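Local coordinates for trehalose synthase regulatory protein (Candida albicans, PDB 5HUS), which probably acts as a regulatory subunit of the trehalose synthase complex, with a C-terminal domain related to the trehalose-phosphatases of the HAD superfamily, at residues K20-L25 with S210-N215. Numbering follows the deposited sequence.
Sequences KRLIIL and SCHNSN
Lys20 NZ donates a hydrogen bond of 3.1 Å to His212 O, close to the C-terminal end of helix 200-213. The ammonium group lies in the carbonyl plane, on a lone pair, with a C=O...N angle of 140°. It can get there because CG stands anti to the carbonyl carbon (chi1 -64°) and the chain beyond it is extended. Lys20 CD also touches the same oxygen, 3.5 Å from His212 O. The partial negative charge of the helix end probably favours the lysine cation. Asn215, past the end of the helix, also comes close, its side chain crossing that of Lys20 at about a right angle.

A water adds a second link. It accepts from Lys20 NZ at 2.9 Å and lies 2.9 Å from His212 ND1, so one residue is met at both its carbonyl and its ring.

Strand 20-26 lies between strands 243-250 and 69-74 in the parallel part of the central sheet. This is the Rossmann-like core expected of a HAD domain, and helix 200-213 packs on one face of it.

The apolar part is slight. Leu22 CD1 approaches the His212 ring obliquely, 4.5 Å from CD2. Strand 69-74 holds the ring further: His212 NE2 is hydrogen-bonded to Tyr72 OH, and Phe70 stacks on the ring.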
ATOM      1  N   LYS A  20     -13.156  -6.622  16.403  1.00 31.58           N
ATOM      2  CA  LYS A  20     -12.901  -5.554  15.437  1.00 28.06           C
ATOM      3  C   LYS A  20     -12.605  -6.085  14.035  1.00 28.92           C
ATOM      4  O   LYS A  20     -12.086  -7.191  13.866  1.00 23.89           O
ATOM      5  CB  LYS A  20     -11.735  -4.680  15.908  1.00 26.82           C
ATOM      6  CG  LYS A  20     -11.979  -3.924  17.204  1.00 32.76           C
ATOM      7  CD  LYS A  20     -10.667  -3.332  17.714  1.00 46.01           C
ATOM      8  CE  LYS A  20     -10.852  -2.478  18.959  1.00 46.55           C
ATOM      9  NZ  LYS A  20      -9.542  -1.934  19.429  1.00 36.17           N
ATOM     10  N   ARG A  21     -12.928  -5.274  13.031  1.00 28.75           N
ATOM     11  CA  ARG A  21     -12.656  -5.608  11.638  1.00 22.34           C
ATOM     12  C   ARG A  21     -11.735  -4.556  11.036  1.00 25.64           C
ATOM     13  O   ARG A  21     -12.026  -3.364  11.113  1.00 26.24           O
ATOM     14  CB  ARG A  21     -13.952  -5.686  10.828  1.00 21.38           C
ATOM     15  CG  ARG A  21     -15.065  -6.491  11.499  1.00 29.33           C
ATOM     16  CD  ARG A  21     -16.395  -6.181  10.833  1.00 42.45           C
ATOM     17  NE  ARG A  21     -17.545  -6.674  11.585  1.00 59.31           N
ATOM     18  CZ  ARG A  21     -18.800  -6.319  11.329  1.00 54.54           C
ATOM     19  NH1 ARG A  21     -19.057  -5.465  10.347  1.00 58.26           N
ATOM     20  NH2 ARG A  21     -19.796  -6.809  12.055  1.00 72.35           N
ATOM     21  N   LEU A  22     -10.631  -5.004  10.443  1.00 20.85           N
ATOM     22  CA  LEU A  22      -9.642  -4.110   9.844  1.00 23.23           C
ATOM     23  C   LEU A  22      -9.647  -4.290   8.338  1.00 17.49           C
ATOM     24  O   LEU A  22      -9.491  -5.405   7.835  1.00 19.04           O
ATOM     25  CB  LEU A  22      -8.241  -4.383  10.403  1.00 20.53           C
ATOM     26  CG  LEU A  22      -7.103  -3.590   9.747  1.00 20.51           C
ATOM     27  CD1 LEU A  22      -7.296  -2.096   9.954  1.00 21.17           C
ATOM     28  CD2 LEU A  22      -5.771  -4.054  10.305  1.00 20.31           C
ATOM     29  N   ILE A  23      -9.854  -3.188   7.623  1.00 17.27           N
ATOM     30  CA  ILE A  23      -9.937  -3.222   6.172  1.00 16.21           C
ATOM     31  C   ILE A  23      -8.892  -2.295   5.589  1.00 23.13           C
ATOM     32  O   ILE A  23      -8.842  -1.118   5.936  1.00 20.06           O
ATOM     33  CB  ILE A  23     -11.339  -2.817   5.676  1.00 20.46           C
ATOM     34  CG1 ILE A  23     -12.377  -3.836   6.174  1.00 20.16           C
ATOM     35  CG2 ILE A  23     -11.360  -2.712   4.162  1.00 23.87           C
ATOM     36  CD1 ILE A  23     -13.820  -3.460   5.900  1.00 23.23           C
ATOM     37  N   ILE A  24      -8.038  -2.841   4.733  1.00 20.49           N
ATOM     38  CA  ILE A  24      -6.970  -2.061   4.119  1.00 16.63           C
ATOM     39  C   ILE A  24      -7.166  -2.065   2.614  1.00 18.28           C
ATOM     40  O   ILE A  24      -7.179  -3.124   1.982  1.00 18.62           O
ATOM     41  CB  ILE A  24      -5.577  -2.621   4.498  1.00 17.69           C
ATOM     42  CG1 ILE A  24      -5.370  -2.475   6.009  1.00 22.16           C
ATOM     43  CG2 ILE A  24      -4.474  -1.902   3.721  1.00 17.31           C
ATOM     44  CD1 ILE A  24      -4.198  -3.235   6.549  1.00 40.04           C
ATOM     45  N   LEU A  25      -7.370  -0.874   2.053  1.00 15.57           N
ATOM     46  CA  LEU A  25      -7.665  -0.735   0.632  1.00 14.98           C
ATOM     47  C   LEU A  25      -6.518  -0.045  -0.097  1.00 16.62           C
ATOM     48  O   LEU A  25      -6.249   1.136   0.137  1.00 19.04           O
ATOM     49  CB  LEU A  25      -8.963   0.052   0.434  1.00 20.33           C
ATOM     50  CG  LEU A  25     -10.182  -0.487   1.192  1.00 19.73           C
ATOM     51  CD1 LEU A  25     -11.425   0.376   0.928  1.00 20.49           C
ATOM     52  CD2 LEU A  25     -10.428  -1.936   0.801  1.00 19.52           C
ATOM     53  N   SER A 210      -1.450  -4.104  14.619  1.00 20.66           N
ATOM     54  CA  SER A 210      -1.040  -4.125  16.027  1.00 22.53           C
ATOM     55  C   SER A 210      -1.746  -3.059  16.858  1.00 23.69           C
ATOM     56  O   SER A 210      -2.161  -3.317  17.982  1.00 24.65           O
ATOM     57  CB  SER A 210       0.481  -3.944  16.154  1.00 21.57           C
ATOM     58  OG  SER A 210       1.171  -5.018  15.538  1.00 27.35           O
ATOM     59  N   CYS A 211      -1.875  -1.857  16.305  1.00 19.84           N
ATOM     60  CA  CYS A 211      -2.514  -0.765  17.026  1.00 21.01           C
ATOM     61  C   CYS A 211      -3.948  -1.093  17.393  1.00 22.62           C
ATOM     62  O   CYS A 211      -4.363  -0.892  18.533  1.00 29.07           O
ATOM     63  CB  CYS A 211      -2.473   0.523  16.206  1.00 20.76           C
ATOM     64  SG  CYS A 211      -0.836   1.237  16.104  1.00 26.68           S
ATOM     65  N   HIS A 212      -4.706  -1.605  16.432  1.00 20.45           N
ATOM     66  CA  HIS A 212      -6.097  -1.913  16.692  1.00 21.76           C
ATOM     67  C   HIS A 212      -6.256  -3.261  17.398  1.00 25.39           C
ATOM     68  O   HIS A 212      -7.205  -3.456  18.157  1.00 27.96           O
ATOM     69  CB  HIS A 212      -6.893  -1.874  15.386  1.00 24.21           C
ATOM     70  CG  HIS A 212      -6.990  -0.501  14.796  1.00 23.10           C
ATOM     71  ND1 HIS A 212      -7.840   0.461  15.298  1.00 27.25           N
ATOM     72  CD2 HIS A 212      -6.327   0.079  13.767  1.00 23.85           C
ATOM     73  CE1 HIS A 212      -7.708   1.572  14.593  1.00 28.30           C
ATOM     74  NE2 HIS A 212      -6.795   1.367  13.659  1.00 25.69           N
ATOM     75  N   ASN A 213      -5.319  -4.176  17.168  1.00 22.97           N
ATOM     76  CA  ASN A 213      -5.400  -5.510  17.768  1.00 27.51           C
ATOM     77  C   ASN A 213      -5.011  -5.520  19.243  1.00 38.81           C
ATOM     78  O   ASN A 213      -5.560  -6.288  20.032  1.00 30.66           O
ATOM     79  CB  ASN A 213      -4.506  -6.494  17.004  1.00 28.15           C
ATOM     80  CG  ASN A 213      -4.830  -7.944  17.311  1.00 34.20           C
ATOM     81  OD1 ASN A 213      -5.987  -8.305  17.511  1.00 28.21           O
ATOM     82  ND2 ASN A 213      -3.803  -8.785  17.340  1.00 30.34           N
ATOM     83  N   SER A 214      -4.058  -4.670  19.610  1.00 28.14           N
ATOM     84  CA  SER A 214      -3.529  -4.662  20.970  1.00 32.70           C
ATOM     85  C   SER A 214      -3.853  -3.365  21.693  1.00 32.35           C
ATOM     86  O   SER A 214      -3.366  -3.129  22.798  1.00 35.65           O
ATOM     87  CB  SER A 214      -2.017  -4.882  20.954  1.00 31.79           C
ATOM     88  OG  SER A 214      -1.679  -6.062  20.246  1.00 40.93           O
ATOM     89  N   ASN A 215      -4.679  -2.535  21.058  1.00 31.58           N
ATOM     90  CA  ASN A 215      -5.060  -1.231  21.593  1.00 36.55           C
ATOM     91  C   ASN A 215      -3.868  -0.355  21.984  1.00 46.07           C
ATOM     92  O   ASN A 215      -3.793   0.138  23.107  1.00 41.40           O
ATOM     93  CB  ASN A 215      -5.980  -1.397  22.801  1.00 48.65           C
ATOM     94  CG  ASN A 215      -7.313  -0.716  22.605  1.00 53.45           C
ATOM     95  OD1 ASN A 215      -7.400   0.512  22.594  1.00 59.99           O
ATOM     96  ND2 ASN A 215      -8.364  -1.511  22.444  1.00 63.07           N
TER
HETATM   97  O   HOH W   1      -8.879   0.561  18.056  1.00 29.38           O